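Local structure of Alpha/beta hydrolase (Novosphingobium aromaticivorans, 3BWX) at residues A[23-34]-A[50-61]; A[39-47]-A[180-188]. The protein probably acts as a hydrolase, being built on the alpha/beta hydrolase fold, and binds calcium. The protein carries 1 engineered substitution. All blocks are in the same frame, centred on the assembly; numbering follows the deposited sequence.

In the fold
Following the chain from the N terminus, residues 23-34 run from the end of strand 17-23 into strand 32-35, and contact 1 closes a short loop when residues 50-61 return to lie beside them. Residues 39-47 fall inside that loop, whereas their partners, 180-188, come more than 130 residues later, so the two contacts cross rather than nest. Contact 1 joins neighbouring strands of the main sheet; contact 2 ties the start of helix 46-52 and the loop before it to the end of helix 175-185, in the region inserted between strands 122-128 and 230-235. Helix 46-52 serves both, and Phe45 packs against Cys34 and Cys60 where the two contacts touch.

Contact 1 (A[23-34]-A[50-61]); sequences YEGDISRPPVLC and TRLAGDWRVLCP. With EDO (1,2-ethanediol), chain G.
Val58 pairs with a strand on each side: Tyr23 N donates to Val58 O at 2.7 Å in an antiparallel hydrogen-bonded pair, while Val32, parallel to it, accepts through O from Leu59 N at 2.8 Å. On the face carrying Tyr23, Val32 and Val58, packing is tight. Tyr23 CB lies 3.9 Å from Val58 CB, and chi1 of -61° carries Tyr23 CE1 to 3.9 Å from Cys60 SG, an oblique sulfur-aromatic contact. Buried Trp56, its broad indole suited to filling the core, sets CE3 3.8 Å from Val32 CG2. On the other face Leu33 CD1 rests against Pro61. Strands 32-35 and 58-61 are the parallel pair of a beta-alpha-beta unit in the alpha/beta hydrolase sheet, linked through helix 46-52. The loop side is looser. There Ile27 CD1 and Pro31 lie over opposite faces of the Arg57 guanidinium, whose NH2 donates almost straight (173°) to Arg29 O, which lies in the guanidinium plane. Exposed Arg29 lays its long chain over the indole, CD 3.7 Å from the centroid of the Trp56 six-membered ring. Gly25 CA is only 3.7 Å from Gly54 CA, and a CB on Gly25 would clash with Trp56 O. Water 2 bridges Asp26 OD2 and Asp55 O.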
loop_
_atom_site.group_PDB
_atom_site.type_symbol
_atom_site.label_atom_id
_atom_site.label_comp_id
_atom_site.label_asym_id
_atom_site.label_seq_id
_atom_site.Cartn_x
_atom_site.Cartn_y
_atom_site.Cartn_z
ATOM N N TYR A 23 -4.997 6.934 13.835
ATOM C CA TYR A 23 -6.371 7.386 13.977
ATOM C C TYR A 23 -6.981 6.641 15.120
ATOM O O TYR A 23 -6.964 5.428 15.191
ATOM C CB TYR A 23 -7.182 7.104 12.718
ATOM C CG TYR A 23 -6.678 7.785 11.452
ATOM C CD1 TYR A 23 -5.509 7.347 10.814
ATOM C CD2 TYR A 23 -7.336 8.855 10.880
ATOM C CE1 TYR A 23 -5.054 7.940 9.647
ATOM C CE2 TYR A 23 -6.893 9.433 9.707
ATOM C CZ TYR A 23 -5.724 8.999 9.102
ATOM O OH TYR A 23 -5.323 9.589 7.936
ATOM N N GLU A 24 -7.560 7.383 16.044
ATOM C CA GLU A 24 -8.093 6.811 17.265
ATOM C C GLU A 24 -9.397 6.073 16.970
ATOM O O GLU A 24 -10.148 6.417 16.039
ATOM C CB GLU A 24 -8.302 7.900 18.309
ATOM C CG GLU A 24 -8.641 7.348 19.675
ATOM C CD GLU A 24 -7.537 6.450 20.251
ATOM O OE1 GLU A 24 -7.481 5.211 19.922
ATOM O OE2 GLU A 24 -6.714 7.011 21.029
ATOM N N GLY A 25 -9.645 5.041 17.755
ATOM C CA GLY A 25 -10.869 4.275 17.629
ATOM C C GLY A 25 -10.988 3.206 18.686
ATOM O O GLY A 25 -10.223 3.168 19.652
ATOM N N ASP A 26 -11.936 2.316 18.427
ATOM C CA ASP A 26 -12.383 1.270 19.339
ATOM C C ASP A 26 -11.217 0.377 19.778
ATOM O O ASP A 26 -10.698 -0.417 18.993
ATOM C CB ASP A 26 -13.477 0.474 18.610
ATOM C CG ASP A 26 -14.190 -0.549 19.501
ATOM O OD1 ASP A 26 -13.753 -0.832 20.631
ATOM O OD2 ASP A 26 -15.203 -1.090 18.990
ATOM N N ILE A 27 -10.862 0.481 21.056
ATOM C CA ILE A 27 -9.774 -0.309 21.666
ATOM C C ILE A 27 -10.209 -1.774 21.897
ATOM O O ILE A 27 -9.379 -2.641 22.224
ATOM C CB ILE A 27 -9.284 0.391 22.992
ATOM C CG1 ILE A 27 -7.976 -0.198 23.562
ATOM C CG2 ILE A 27 -10.307 0.272 24.089
ATOM C CD1 ILE A 27 -6.790 -0.182 22.611
ATOM N N SER A 28 -11.499 -2.078 21.716
ATOM C CA SER A 28 -12.009 -3.430 21.910
ATOM C C SER A 28 -11.992 -4.251 20.615
ATOM O O SER A 28 -12.488 -5.393 20.562
ATOM C CB SER A 28 -13.429 -3.374 22.538
ATOM O OG SER A 28 -14.421 -3.200 21.572
ATOM N N ARG A 29 -11.435 -3.679 19.562
ATOM C CA ARG A 29 -11.284 -4.372 18.280
ATOM C C ARG A 29 -9.797 -4.271 17.949
ATOM O O ARG A 29 -9.166 -3.290 18.310
ATOM C CB ARG A 29 -12.075 -3.662 17.174
ATOM C CG ARG A 29 -13.561 -3.839 17.234
ATOM C CD ARG A 29 -14.232 -2.976 16.198
ATOM N NE ARG A 29 -15.621 -3.375 16.045
ATOM C CZ ARG A 29 -16.474 -2.840 15.159
ATOM N NH1 ARG A 29 -16.096 -1.883 14.319
ATOM N NH2 ARG A 29 -17.724 -3.268 15.111
ATOM N N PRO A 30 -9.273 -5.215 17.170
ATOM C CA PRO A 30 -7.876 -5.044 16.773
ATOM C C PRO A 30 -7.714 -3.797 15.913
ATOM O O PRO A 30 -8.684 -3.366 15.272
ATOM C CB PRO A 30 -7.566 -6.266 15.918
ATOM C CG PRO A 30 -8.907 -6.786 15.465
ATOM C CD PRO A 30 -9.918 -6.364 16.528
ATOM N N PRO A 31 -6.485 -3.271 15.845
ATOM C CA PRO A 31 -6.287 -2.124 14.960
ATOM C C PRO A 31 -6.159 -2.518 13.501
ATOM O O PRO A 31 -5.876 -3.681 13.178
ATOM C CB PRO A 31 -4.986 -1.539 15.494
ATOM C CG PRO A 31 -4.224 -2.721 15.951
ATOM C CD PRO A 31 -5.227 -3.678 16.510
ATOM N N VAL A 32 -6.365 -1.547 12.619
ATOM C CA VAL A 32 -6.244 -1.742 11.180
ATOM C C VAL A 32 -4.915 -1.133 10.702
ATOM O O VAL A 32 -4.696 0.058 10.858
ATOM C CB VAL A 32 -7.405 -1.107 10.418
ATOM C CG1 VAL A 32 -7.235 -1.341 8.920
ATOM C CG2 VAL A 32 -8.753 -1.701 10.884
ATOM N N LEU A 33 -4.027 -1.959 10.145
ATOM C CA LEU A 33 -2.726 -1.497 9.654
ATOM C C LEU A 33 -2.764 -1.393 8.129
ATOM O O LEU A 33 -3.082 -2.385 7.451
ATOM C CB LEU A 33 -1.641 -2.494 10.057
ATOM C CG LEU A 33 -0.182 -2.351 9.643
ATOM C CD1 LEU A 33 0.456 -1.217 10.405
ATOM C CD2 LEU A 33 0.620 -3.638 9.931
ATOM N N CYS A 34 -2.545 -0.196 7.587
ATOM C CA CYS A 34 -2.657 0.073 6.158
ATOM C C CYS A 34 -1.271 0.215 5.579
ATOM O O CYS A 34 -0.545 1.125 5.977
ATOM C CB CYS A 34 -3.448 1.340 5.938
ATOM S SG CYS A 34 -5.173 1.266 6.489
ATOM N N THR A 50 -10.303 7.856 7.411
ATOM C CA THR A 50 -11.346 8.700 8.029
ATOM C C THR A 50 -12.691 7.983 8.043
ATOM O O THR A 50 -13.500 8.225 8.929
ATOM C CB THR A 50 -11.562 10.062 7.331
ATOM O OG1 THR A 50 -11.975 9.855 5.990
ATOM C CG2 THR A 50 -10.312 10.863 7.348
ATOM N N ARG A 51 -12.947 7.141 7.046
ATOM C CA ARG A 51 -14.177 6.335 7.032
ATOM C C ARG A 51 -14.150 5.190 8.055
ATOM O O ARG A 51 -15.215 4.752 8.477
ATOM C CB ARG A 51 -14.430 5.795 5.617
ATOM C CG ARG A 51 -14.786 6.894 4.595
ATOM C CD ARG A 51 -14.971 6.320 3.179
ATOM N NE ARG A 51 -15.499 7.427 2.378
ATOM C CZ ARG A 51 -14.896 7.996 1.357
ATOM N NH1 ARG A 51 -13.772 7.514 0.887
ATOM N NH2 ARG A 51 -15.474 9.037 0.771
ATOM N N LEU A 52 -12.971 4.680 8.423
ATOM C CA LEU A 52 -12.854 3.595 9.395
ATOM C C LEU A 52 -12.687 4.073 10.816
ATOM O O LEU A 52 -13.085 3.338 11.746
ATOM C CB LEU A 52 -11.677 2.666 9.057
ATOM C CG LEU A 52 -11.733 1.976 7.675
ATOM C CD1 LEU A 52 -10.562 1.111 7.458
ATOM C CD2 LEU A 52 -13.082 1.167 7.595
ATOM N N ALA A 53 -12.092 5.252 10.988
ATOM C CA ALA A 53 -11.755 5.837 12.317
ATOM C C ALA A 53 -12.941 5.902 13.280
ATOM O O ALA A 53 -14.096 6.085 12.874
ATOM C CB ALA A 53 -11.055 7.231 12.183
ATOM N N GLY A 54 -12.630 5.701 14.551
ATOM C CA GLY A 54 -13.626 5.677 15.609
ATOM C C GLY A 54 -14.139 4.275 15.722
ATOM O O GLY A 54 -13.979 3.632 16.754
ATOM N N ASP A 55 -14.757 3.784 14.655
ATOM C CA ASP A 55 -15.160 2.377 14.629
ATOM C C ASP A 55 -13.967 1.440 14.746
ATOM O O ASP A 55 -14.069 0.358 15.270
ATOM C CB ASP A 55 -15.906 2.049 13.351
ATOM C CG ASP A 55 -17.271 2.715 13.282
ATOM O OD1 ASP A 55 -17.849 3.102 14.315
ATOM O OD2 ASP A 55 -17.776 2.830 12.163
ATOM N N TRP A 56 -12.841 1.880 14.244
ATOM C CA TRP A 56 -11.562 1.199 14.286
ATOM C C TRP A 56 -10.395 2.156 14.580
ATOM O O TRP A 56 -10.386 3.328 14.153
ATOM C CB TRP A 56 -11.260 0.562 12.906
ATOM C CG TRP A 56 -12.279 -0.451 12.498
ATOM C CD1 TRP A 56 -13.427 -0.186 11.863
ATOM C CD2 TRP A 56 -12.299 -1.865 12.799
ATOM N NE1 TRP A 56 -14.170 -1.326 11.699
ATOM C CE2 TRP A 56 -13.502 -2.372 12.276
ATOM C CE3 TRP A 56 -11.394 -2.771 13.418
ATOM C CZ2 TRP A 56 -13.824 -3.728 12.363
ATOM C CZ3 TRP A 56 -11.743 -4.129 13.496
ATOM C CH2 TRP A 56 -12.931 -4.567 12.975
ATOM N N ARG A 57 -9.427 1.650 15.325
ATOM C CA ARG A 57 -8.124 2.305 15.367
ATOM C C ARG A 57 -7.432 2.045 14.035
ATOM O O ARG A 57 -7.464 0.914 13.549
ATOM C CB ARG A 57 -7.236 1.765 16.468
ATOM C CG ARG A 57 -7.836 1.987 17.847
ATOM C CD ARG A 57 -6.979 1.308 18.910
ATOM N NE ARG A 57 -7.217 -0.135 18.926
ATOM C CZ ARG A 57 -6.394 -1.039 19.436
ATOM N NH1 ARG A 57 -5.217 -0.688 19.947
ATOM N NH2 ARG A 57 -6.747 -2.306 19.436
ATOM N N VAL A 58 -6.734 3.023 13.487
ATOM C CA VAL A 58 -6.127 2.824 12.183
ATOM C C VAL A 58 -4.706 3.362 12.233
ATOM O O VAL A 58 -4.491 4.494 12.703
ATOM C CB VAL A 58 -6.891 3.548 11.039
ATOM C CG1 VAL A 58 -6.298 3.164 9.658
ATOM C CG2 VAL A 58 -8.403 3.297 11.006
ATOM N N LEU A 59 -3.758 2.532 11.802
ATOM C CA LEU A 59 -2.335 2.903 11.719
ATOM C C LEU A 59 -1.935 2.906 10.241
ATOM O O LEU A 59 -2.125 1.885 9.531
ATOM C CB LEU A 59 -1.446 1.876 12.419
ATOM C CG LEU A 59 -1.317 1.883 13.935
ATOM C CD1 LEU A 59 -2.503 1.188 14.461
ATOM C CD2 LEU A 59 0.017 1.232 14.426
ATOM N N CYS A 60 -1.311 4.009 9.796
ATOM C CA CYS A 60 -0.898 4.198 8.398
ATOM C C CYS A 60 0.573 4.519 8.367
ATOM O O CYS A 60 0.969 5.688 8.311
ATOM C CB CYS A 60 -1.691 5.288 7.733
ATOM S SG CYS A 60 -3.454 4.980 7.659
ATOM N N PRO A 61 1.388 3.476 8.388
ATOM C CA PRO A 61 2.832 3.685 8.344
ATOM C C PRO A 61 3.379 3.982 6.964
ATOM O O PRO A 61 2.822 3.577 5.996
ATOM C CB PRO A 61 3.398 2.356 8.841
ATOM C CG PRO A 61 2.374 1.367 8.332
ATOM C CD PRO A 61 1.063 2.059 8.555
HETATM C C1 EDO G . -13.078 9.955 -2.364
HETATM O O1 EDO G . -12.800 9.478 -1.047
HETATM C C2 EDO G . -14.531 9.684 -2.671
HETATM O O2 EDO G . -15.348 10.473 -1.796
HETATM O O HOH W 1 -9.601 -0.920 16.481
HETATM O O HOH W 2 -16.325 -0.044 16.816
HETATM O O HOH W 3 0.064 3.857 5.332
#

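Contact 2 (A[39-47]-A[180-188]). With EDO (1,2-ethanediol), chain H; EDO (1,2-ethanediol), chain G.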
loop_
_atom_site.group_PDB
_atom_site.type_symbol
_atom_site.label_atom_id
_atom_site.label_comp_id
_atom_site.label_asym_id
_atom_site.label_seq_id
_atom_site.Cartn_x
_atom_site.Cartn_y
_atom_site.Cartn_z
ATOM N N THR A 39 5.914 3.106 -4.079
ATOM C CA THR A 39 6.250 4.535 -4.119
ATOM C C THR A 39 5.329 5.402 -3.259
ATOM O O THR A 39 5.347 6.638 -3.393
ATOM C CB THR A 39 6.257 5.088 -5.563
ATOM O OG1 THR A 39 4.954 4.908 -6.126
ATOM C CG2 THR A 39 7.296 4.388 -6.400
ATOM N N ARG A 40 4.559 4.767 -2.379
ATOM C CA ARG A 40 3.421 5.423 -1.795
ATOM C C ARG A 40 3.620 5.634 -0.306
ATOM O O ARG A 40 4.600 5.170 0.289
ATOM C CB ARG A 40 2.156 4.634 -2.070
ATOM C CG ARG A 40 1.864 4.351 -3.530
ATOM C CD ARG A 40 1.663 5.657 -4.306
ATOM N NE ARG A 40 1.366 5.444 -5.704
ATOM C CZ ARG A 40 0.151 5.163 -6.171
ATOM N NH1 ARG A 40 -0.892 5.110 -5.364
ATOM N NH2 ARG A 40 -0.033 4.965 -7.468
ATOM N N ASN A 41 2.730 6.419 0.286
ATOM C CA ASN A 41 2.824 6.894 1.662
ATOM C C ASN A 41 1.416 6.873 2.346
ATOM O O ASN A 41 0.398 6.382 1.793
ATOM C CB ASN A 41 3.504 8.281 1.704
ATOM C CG ASN A 41 2.667 9.345 1.017
ATOM O OD1 ASN A 41 1.612 9.717 1.544
ATOM N ND2 ASN A 41 3.079 9.782 -0.184
ATOM N N ALA A 42 1.351 7.361 3.576
ATOM C CA ALA A 42 0.132 7.259 4.367
ATOM C C ALA A 42 -1.041 7.973 3.703
ATOM O O ALA A 42 -2.221 7.623 3.920
ATOM C CB ALA A 42 0.353 7.834 5.762
ATOM N N ARG A 43 -0.758 8.964 2.857
ATOM C CA ARG A 43 -1.846 9.712 2.203
ATOM C C ARG A 43 -2.706 8.883 1.262
ATOM O O ARG A 43 -3.833 9.243 0.985
ATOM C CB ARG A 43 -1.362 10.994 1.507
ATOM C CG ARG A 43 -0.673 11.895 2.469
ATOM C CD ARG A 43 -0.393 13.297 1.929
ATOM N NE ARG A 43 0.400 13.389 0.705
ATOM C CZ ARG A 43 1.721 13.224 0.614
ATOM N NH1 ARG A 43 2.435 12.833 1.640
ATOM N NH2 ARG A 43 2.289 13.379 -0.568
ATOM N N ASP A 44 -2.198 7.738 0.813
ATOM C CA ASP A 44 -3.032 6.839 -0.026
ATOM C C ASP A 44 -4.243 6.366 0.730
ATOM O O ASP A 44 -5.275 6.047 0.112
ATOM C CB ASP A 44 -2.251 5.641 -0.559
ATOM C CG ASP A 44 -1.578 5.918 -1.917
ATOM O OD1 ASP A 44 -1.570 7.071 -2.429
ATOM O OD2 ASP A 44 -1.067 4.960 -2.490
ATOM N N PHE A 45 -4.152 6.394 2.066
ATOM C CA PHE A 45 -5.248 5.987 2.951
ATOM C C PHE A 45 -6.004 7.124 3.614
ATOM O O PHE A 45 -6.801 6.919 4.544
ATOM C CB PHE A 45 -4.667 5.035 4.005
ATOM C CG PHE A 45 -4.051 3.804 3.412
ATOM C CD1 PHE A 45 -4.859 2.788 2.870
ATOM C CD2 PHE A 45 -2.672 3.683 3.338
ATOM C CE1 PHE A 45 -4.281 1.661 2.289
ATOM C CE2 PHE A 45 -2.117 2.553 2.742
ATOM C CZ PHE A 45 -2.899 1.568 2.234
ATOM N N GLU A 46 -5.789 8.356 3.159
ATOM C CA GLU A 46 -6.278 9.510 3.914
ATOM C C GLU A 46 -7.813 9.538 4.007
ATOM O O GLU A 46 -8.351 10.093 4.967
ATOM C CB GLU A 46 -5.774 10.824 3.294
ATOM C CG GLU A 46 -6.249 11.111 1.865
ATOM C CD GLU A 46 -5.630 12.324 1.151
ATOM O OE1 GLU A 46 -4.696 12.926 1.732
ATOM O OE2 GLU A 46 -6.063 12.626 -0.007
ATOM N N ASP A 47 -8.509 9.069 2.963
ATOM C CA ASP A 47 -9.992 9.004 2.995
ATOM C C ASP A 47 -10.511 7.694 3.628
ATOM O O ASP A 47 -11.440 7.719 4.442
ATOM C CB ASP A 47 -10.616 9.232 1.580
ATOM C CG ASP A 47 -10.469 10.664 1.086
ATOM O OD1 ASP A 47 -9.937 11.503 1.836
ATOM O OD2 ASP A 47 -10.896 10.941 -0.060
ATOM N N ARG A 180 -6.579 15.110 -6.611
ATOM C CA ARG A 180 -6.619 14.426 -5.309
ATOM C C ARG A 180 -5.524 13.332 -5.267
ATOM O O ARG A 180 -4.774 13.188 -4.315
ATOM C CB ARG A 180 -8.011 13.797 -5.078
ATOM C CG ARG A 180 -8.141 13.193 -3.677
ATOM C CD ARG A 180 -9.379 12.320 -3.510
ATOM N NE ARG A 180 -10.541 13.113 -3.724
ATOM C CZ ARG A 180 -11.533 12.902 -4.599
ATOM N NH1 ARG A 180 -11.665 11.816 -5.375
ATOM N NH2 ARG A 180 -12.488 13.794 -4.614
ATOM N N TYR A 181 -5.439 12.581 -6.351
ATOM C CA TYR A 181 -4.427 11.554 -6.479
ATOM C C TYR A 181 -3.013 12.145 -6.467
ATOM O O TYR A 181 -2.107 11.568 -5.844
ATOM C CB TYR A 181 -4.686 10.878 -7.819
ATOM C CG TYR A 181 -3.798 9.724 -8.235
ATOM C CD1 TYR A 181 -3.946 8.484 -7.654
ATOM C CD2 TYR A 181 -2.899 9.861 -9.272
ATOM C CE1 TYR A 181 -3.180 7.410 -8.068
ATOM C CE2 TYR A 181 -2.129 8.802 -9.696
ATOM C CZ TYR A 181 -2.286 7.572 -9.088
ATOM O OH TYR A 181 -1.529 6.479 -9.498
ATOM N N ALA A 182 -2.789 13.234 -7.223
ATOM C CA ALA A 182 -1.478 13.885 -7.355
ATOM C C ALA A 182 -0.988 14.241 -5.951
ATOM O O ALA A 182 0.195 13.997 -5.630
ATOM C CB ALA A 182 -1.521 15.132 -8.282
ATOM N N LYS A 183 -1.867 14.854 -5.135
ATOM C CA LYS A 183 -1.417 15.332 -3.829
ATOM C C LYS A 183 -1.104 14.178 -2.906
ATOM O O LYS A 183 -0.348 14.339 -1.944
ATOM C CB LYS A 183 -2.443 16.316 -3.223
ATOM C CG LYS A 183 -2.505 17.605 -4.026
ATOM C CD LYS A 183 -3.118 18.753 -3.256
ATOM C CE LYS A 183 -2.075 19.405 -2.366
ATOM N NZ LYS A 183 -2.648 20.496 -1.521
ATOM N N ARG A 184 -1.685 13.008 -3.155
ATOM C CA ARG A 184 -1.347 11.852 -2.330
ATOM C C ARG A 184 0.040 11.279 -2.582
ATOM O O ARG A 184 0.660 10.720 -1.651
ATOM C CB ARG A 184 -2.360 10.727 -2.482
ATOM C CG ARG A 184 -3.717 11.039 -1.940
ATOM C CD ARG A 184 -4.709 9.965 -2.208
ATOM N NE ARG A 184 -5.979 10.344 -1.675
ATOM C CZ ARG A 184 -7.065 9.573 -1.672
ATOM N NH1 ARG A 184 -7.081 8.409 -2.306
ATOM N NH2 ARG A 184 -8.178 10.040 -1.136
ATOM N N ILE A 185 0.543 11.417 -3.812
ATOM C CA ILE A 185 1.778 10.762 -4.209
ATOM C C ILE A 185 2.945 11.728 -4.459
ATOM O O ILE A 185 4.098 11.309 -4.600
ATOM C CB ILE A 185 1.516 9.803 -5.398
ATOM C CG1 ILE A 185 1.340 10.527 -6.734
ATOM C CG2 ILE A 185 0.296 8.903 -5.088
ATOM C CD1 ILE A 185 1.075 9.510 -7.862
HETATM N N MSE A 186 2.634 13.028 -4.500
HETATM C CA MSE A 186 3.628 14.047 -4.762
HETATM C C MSE A 186 3.540 15.104 -3.688
HETATM O O MSE A 186 2.566 15.209 -2.963
HETATM C CB MSE A 186 3.463 14.680 -6.170
HETATM C CG MSE A 186 3.244 13.704 -7.271
HETATM SE SE MSE A 186 3.275 14.512 -9.013
HETATM C CE MSE A 186 5.139 14.850 -9.086
ATOM N N VAL A 187 4.563 15.934 -3.630
ATOM C CA VAL A 187 4.667 16.968 -2.594
ATOM C C VAL A 187 5.350 18.215 -3.153
ATOM O O VAL A 187 6.216 18.129 -4.006
ATOM C CB VAL A 187 5.420 16.406 -1.365
ATOM C CG1 VAL A 187 6.873 16.153 -1.683
ATOM C CG2 VAL A 187 5.341 17.390 -0.223
ATOM N N LEU A 188 4.932 19.374 -2.677
ATOM C CA LEU A 188 5.622 20.606 -2.985
ATOM C C LEU A 188 6.862 20.634 -2.119
ATOM O O LEU A 188 6.767 20.805 -0.903
ATOM C CB LEU A 188 4.727 21.803 -2.685
ATOM C CG LEU A 188 5.366 23.181 -2.884
ATOM C CD1 LEU A 188 5.859 23.468 -4.298
ATOM C CD2 LEU A 188 4.348 24.198 -2.446
HETATM C C1 EDO H . -8.851 8.986 -5.449
HETATM O O1 EDO H . -9.798 9.270 -4.393
HETATM C C2 EDO H . -9.081 9.879 -6.672
HETATM O O2 EDO H . -10.365 9.541 -7.219
HETATM C C1 EDO G . -13.078 9.955 -2.364
HETATM O O1 EDO G . -12.800 9.478 -1.047
HETATM C C2 EDO G . -14.531 9.684 -2.671
HETATM O O2 EDO G . -15.348 10.473 -1.796
HETATM O O HOH W 4 5.019 8.718 -5.234
HETATM O O HOH W 5 0.901 7.892 -1.546
HETATM O O HOH W 6 -5.176 14.422 -1.962
#
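Arg184 meets two acids through the edge of its guanidinium: NE donates to Glu46 OE2 at 2.8 Å and NH2 forms a salt bridge with Asp47 OD2 at 3.1 Å. Its chain is extended from CG to NE, long enough to carry the charge to both. The two carboxylates stand nearly perpendicular to the guanidinium, and NE approaches Glu46 OE2 from above the carboxylate plane. Asp270 forms a salt bridge with NH1; a leucine in place of Arg184 would probably leave these three acids without their shared counter-charge. Within 39-47, Arg40 NH1 makes a further salt bridge with Asp44 OD2.

Hydrogen bonds to main-chain oxygens form a second group, at the C-terminal end of helix 175-185. Arginine suits position 43 because two of its N-H groups can grip one carbonyl side-on: Lys183 O lies 2.9 Å from Arg43 NE and 3.1 Å from Arg43 NH2. Asn41 OD1 accepts from Arg43 N, an Asx turn, which helps to hold the amide as ND2 donates to Arg184 O at 3.0 Å. Water 5 joins Asn41 N to Arg184 O.

Van der Waals packing is slighter: Ile185 CG2 lies over one face of the Arg40 guanidinium, 3.6 Å from Arg40 CD.

Helix 175-185, probably part of the cap region of this fold, is therefore fastened to the core chiefly by directional polar bonds, the arginine charges probably balanced by the acids beside them.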